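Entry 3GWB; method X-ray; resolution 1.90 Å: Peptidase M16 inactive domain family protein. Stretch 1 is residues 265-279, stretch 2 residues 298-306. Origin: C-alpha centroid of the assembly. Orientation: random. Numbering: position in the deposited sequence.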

# COMPACT_ATOMS: atom_id res chain seq x y z
N ASP A 265 -4.14 10.58 -30.95
CA ASP A 265 -4.14 11.81 -30.16
C ASP A 265 -3.75 11.60 -28.71
O ASP A 265 -3.89 12.50 -27.89
CB ASP A 265 -5.51 12.48 -30.21
CG ASP A 265 -5.88 12.96 -31.59
OD1 ASP A 265 -4.95 13.28 -32.37
OD2 ASP A 265 -7.09 13.02 -31.89
N TYR A 266 -3.27 10.41 -28.38
CA TYR A 266 -2.89 10.10 -27.00
C TYR A 266 -1.98 11.14 -26.37
O TYR A 266 -2.25 11.63 -25.27
CB TYR A 266 -2.21 8.73 -26.93
CG TYR A 266 -1.87 8.33 -25.52
CD1 TYR A 266 -2.88 7.99 -24.62
CD2 TYR A 266 -0.55 8.30 -25.07
CE1 TYR A 266 -2.59 7.65 -23.31
CE2 TYR A 266 -0.24 7.96 -23.75
CZ TYR A 266 -1.27 7.63 -22.88
OH TYR A 266 -0.97 7.29 -21.58
N ALA A 267 -0.90 11.49 -27.05
CA ALA A 267 0.04 12.47 -26.52
C ALA A 267 -0.61 13.84 -26.32
O ALA A 267 -0.37 14.52 -25.32
CB ALA A 267 1.26 12.59 -27.44
N ALA A 268 -1.43 14.24 -27.29
CA ALA A 268 -2.11 15.53 -27.22
C ALA A 268 -3.11 15.59 -26.07
O ALA A 268 -3.17 16.59 -25.36
CB ALA A 268 -2.80 15.83 -28.54
N VAL A 269 -3.90 14.53 -25.88
CA VAL A 269 -4.89 14.53 -24.81
C VAL A 269 -4.24 14.34 -23.45
O VAL A 269 -4.77 14.78 -22.43
CB VAL A 269 -5.98 13.44 -25.00
CG1 VAL A 269 -6.68 13.64 -26.34
CG2 VAL A 269 -5.36 12.06 -24.92
N SER A 270 -3.09 13.68 -23.43
CA SER A 270 -2.39 13.46 -22.17
C SER A 270 -1.89 14.81 -21.66
O SER A 270 -2.02 15.12 -20.47
CB SER A 270 -1.21 12.51 -22.36
OG SER A 270 -1.66 11.25 -22.82
N LEU A 271 -1.33 15.62 -22.55
CA LEU A 271 -0.82 16.92 -22.16
C LEU A 271 -1.98 17.87 -21.82
O LEU A 271 -1.89 18.67 -20.89
CB LEU A 271 0.03 17.51 -23.28
CG LEU A 271 0.87 18.72 -22.88
CD1 LEU A 271 2.09 18.27 -22.06
CD2 LEU A 271 1.32 19.44 -24.15
N GLY A 272 -3.06 17.75 -22.58
CA GLY A 272 -4.22 18.59 -22.32
C GLY A 272 -4.81 18.25 -20.96
O GLY A 272 -5.23 19.14 -20.22
N ASN A 273 -4.83 16.96 -20.63
CA ASN A 273 -5.37 16.54 -19.34
C ASN A 273 -4.47 16.98 -18.22
O ASN A 273 -4.94 17.35 -17.15
CB ASN A 273 -5.53 15.02 -19.28
CG ASN A 273 -6.01 14.56 -17.93
OD1 ASN A 273 -5.23 14.12 -17.08
ND2 ASN A 273 -7.31 14.69 -17.69
N GLN A 274 -3.16 16.92 -18.45
CA GLN A 274 -2.20 17.33 -17.44
C GLN A 274 -2.47 18.76 -17.00
O GLN A 274 -2.49 19.06 -15.80
CB GLN A 274 -0.77 17.21 -17.98
CG GLN A 274 -0.26 15.78 -18.13
CD GLN A 274 1.09 15.69 -18.83
OE1 GLN A 274 2.01 16.46 -18.52
NE2 GLN A 274 1.22 14.76 -19.77
N ILE A 275 -2.70 19.64 -17.97
CA ILE A 275 -2.98 21.05 -17.71
C ILE A 275 -4.32 21.26 -17.00
O ILE A 275 -4.46 22.14 -16.14
CB ILE A 275 -2.99 21.86 -19.03
CG1 ILE A 275 -1.61 21.78 -19.70
CG2 ILE A 275 -3.39 23.31 -18.76
CD1 ILE A 275 -1.58 22.32 -21.13
N LEU A 276 -5.30 20.45 -17.36
CA LEU A 276 -6.63 20.54 -16.77
C LEU A 276 -6.73 20.02 -15.34
O LEU A 276 -7.25 20.70 -14.47
CB LEU A 276 -7.64 19.79 -17.65
CG LEU A 276 -9.06 19.59 -17.12
CD1 LEU A 276 -9.74 20.93 -16.90
CD2 LEU A 276 -9.85 18.75 -18.12
N GLY A 277 -6.25 18.79 -15.12
CA GLY A 277 -6.34 18.21 -13.79
C GLY A 277 -5.30 17.16 -13.45
O GLY A 277 -5.59 16.19 -12.76
N GLY A 278 -4.07 17.35 -13.93
CA GLY A 278 -3.02 16.40 -13.63
C GLY A 278 -2.52 16.66 -12.22
O GLY A 278 -3.26 17.17 -11.38
N GLY A 279 -1.26 16.31 -11.94
CA GLY A 279 -0.74 16.56 -10.61
C GLY A 279 -0.32 18.01 -10.43
O GLY A 279 -0.14 18.73 -11.42
N GLY A 298 -8.31 18.25 -3.23
CA GLY A 298 -7.84 17.57 -4.42
C GLY A 298 -8.89 17.32 -5.48
O GLY A 298 -9.92 16.71 -5.21
N VAL A 299 -8.63 17.81 -6.68
CA VAL A 299 -9.53 17.61 -7.80
C VAL A 299 -8.62 17.16 -8.93
O VAL A 299 -7.68 17.87 -9.30
CB VAL A 299 -10.25 18.90 -8.23
CG1 VAL A 299 -11.27 18.59 -9.32
CG2 VAL A 299 -10.95 19.51 -7.05
N TYR A 300 -8.90 15.98 -9.46
CA TYR A 300 -8.10 15.41 -10.53
C TYR A 300 -8.95 14.90 -11.68
O TYR A 300 -10.10 14.50 -11.49
CB TYR A 300 -7.26 14.26 -9.97
CG TYR A 300 -6.47 14.68 -8.76
CD1 TYR A 300 -5.35 15.48 -8.88
CD2 TYR A 300 -6.90 14.33 -7.47
CE1 TYR A 300 -4.65 15.93 -7.76
CE2 TYR A 300 -6.22 14.77 -6.34
CZ TYR A 300 -5.10 15.57 -6.49
OH TYR A 300 -4.43 16.04 -5.39
N SER A 301 -8.37 14.93 -12.87
CA SER A 301 -9.05 14.46 -14.07
C SER A 301 -8.06 13.55 -14.79
O SER A 301 -6.85 13.64 -14.57
CB SER A 301 -9.44 15.63 -14.96
OG SER A 301 -8.29 16.23 -15.55
N GLY A 302 -8.57 12.68 -15.65
CA GLY A 302 -7.67 11.80 -16.37
C GLY A 302 -8.34 10.77 -17.25
O GLY A 302 -9.49 10.39 -17.05
N PHE A 303 -7.58 10.33 -18.25
CA PHE A 303 -8.01 9.31 -19.20
C PHE A 303 -7.43 7.98 -18.74
O PHE A 303 -6.31 7.94 -18.24
CB PHE A 303 -7.42 9.59 -20.59
CG PHE A 303 -8.06 10.73 -21.32
CD1 PHE A 303 -9.19 10.52 -22.11
CD2 PHE A 303 -7.51 12.01 -21.26
CE1 PHE A 303 -9.76 11.56 -22.83
CE2 PHE A 303 -8.07 13.06 -21.97
CZ PHE A 303 -9.21 12.84 -22.77
N THR A 304 -8.19 6.91 -18.90
CA THR A 304 -7.71 5.58 -18.57
C THR A 304 -7.93 4.78 -19.86
O THR A 304 -8.86 3.98 -19.96
CB THR A 304 -8.49 4.92 -17.41
OG1 THR A 304 -8.45 5.77 -16.26
CG2 THR A 304 -7.85 3.58 -17.04
N PRO A 305 -7.09 5.03 -20.88
CA PRO A 305 -7.17 4.36 -22.18
C PRO A 305 -7.00 2.85 -22.04
O PRO A 305 -6.06 2.38 -21.40
CB PRO A 305 -6.02 4.99 -22.96
CG PRO A 305 -5.91 6.36 -22.36
CD PRO A 305 -6.03 6.05 -20.89
N MSE A 306 -7.90 2.10 -22.66
CA MSE A 306 -7.84 0.65 -22.61
C MSE A 306 -7.98 0.10 -24.02
O MSE A 306 -7.99 0.87 -24.98
CB MSE A 306 -8.95 0.11 -21.71
CG MSE A 306 -8.87 0.62 -20.28
SE MSE A 306 -10.08 -0.17 -19.19
CE MSE A 306 -11.41 0.97 -19.31
O HOH W 1 -5.55 18.68 -10.86

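This is a nearly antiparallel packing of a helix along a strand, apolar where the helix begins and joined through the backbone where it ends. The axes of helix 266-277 and strand 299-303 run at 171° and approach to 7.3 Å, and the contact buries 442 Å² summed over both sides. The backbones converge along the helix: CA of Tyr266 lies 8.6 Å from CA of Pro305, whereas CA of Gly277 lies 4.6 Å from CA of Ser301.

At the wide end side chains fill the gap. The ring edge of Tyr266 meets Pro305, CE1 to CG at 3.7 Å. One turn on, Val269 CB is 3.7 Å from Phe303 CE2, with Val269 CG2 over one face of the phenyl ring and Asn273 CB near its edge.

Asn273 points toward the strand at Ser301 and Gly302, but its amide is probably turned over in the model, so its polar pairings remain open.

At the narrow end Ser301 N donates to Gly277 O at 3.1 Å and 169°, a nearly linear hydrogen bond; Tyr300 CA adds a CA-H...O contact to Gly277 O at 3.4 Å. Gly277 permits this proximity: an ideal CB there would lie 2.4 Å from Ser301 OG, a clash. Water 1 extends the link, donating to Gly278 O and Val299 O, each at 2.8 Å.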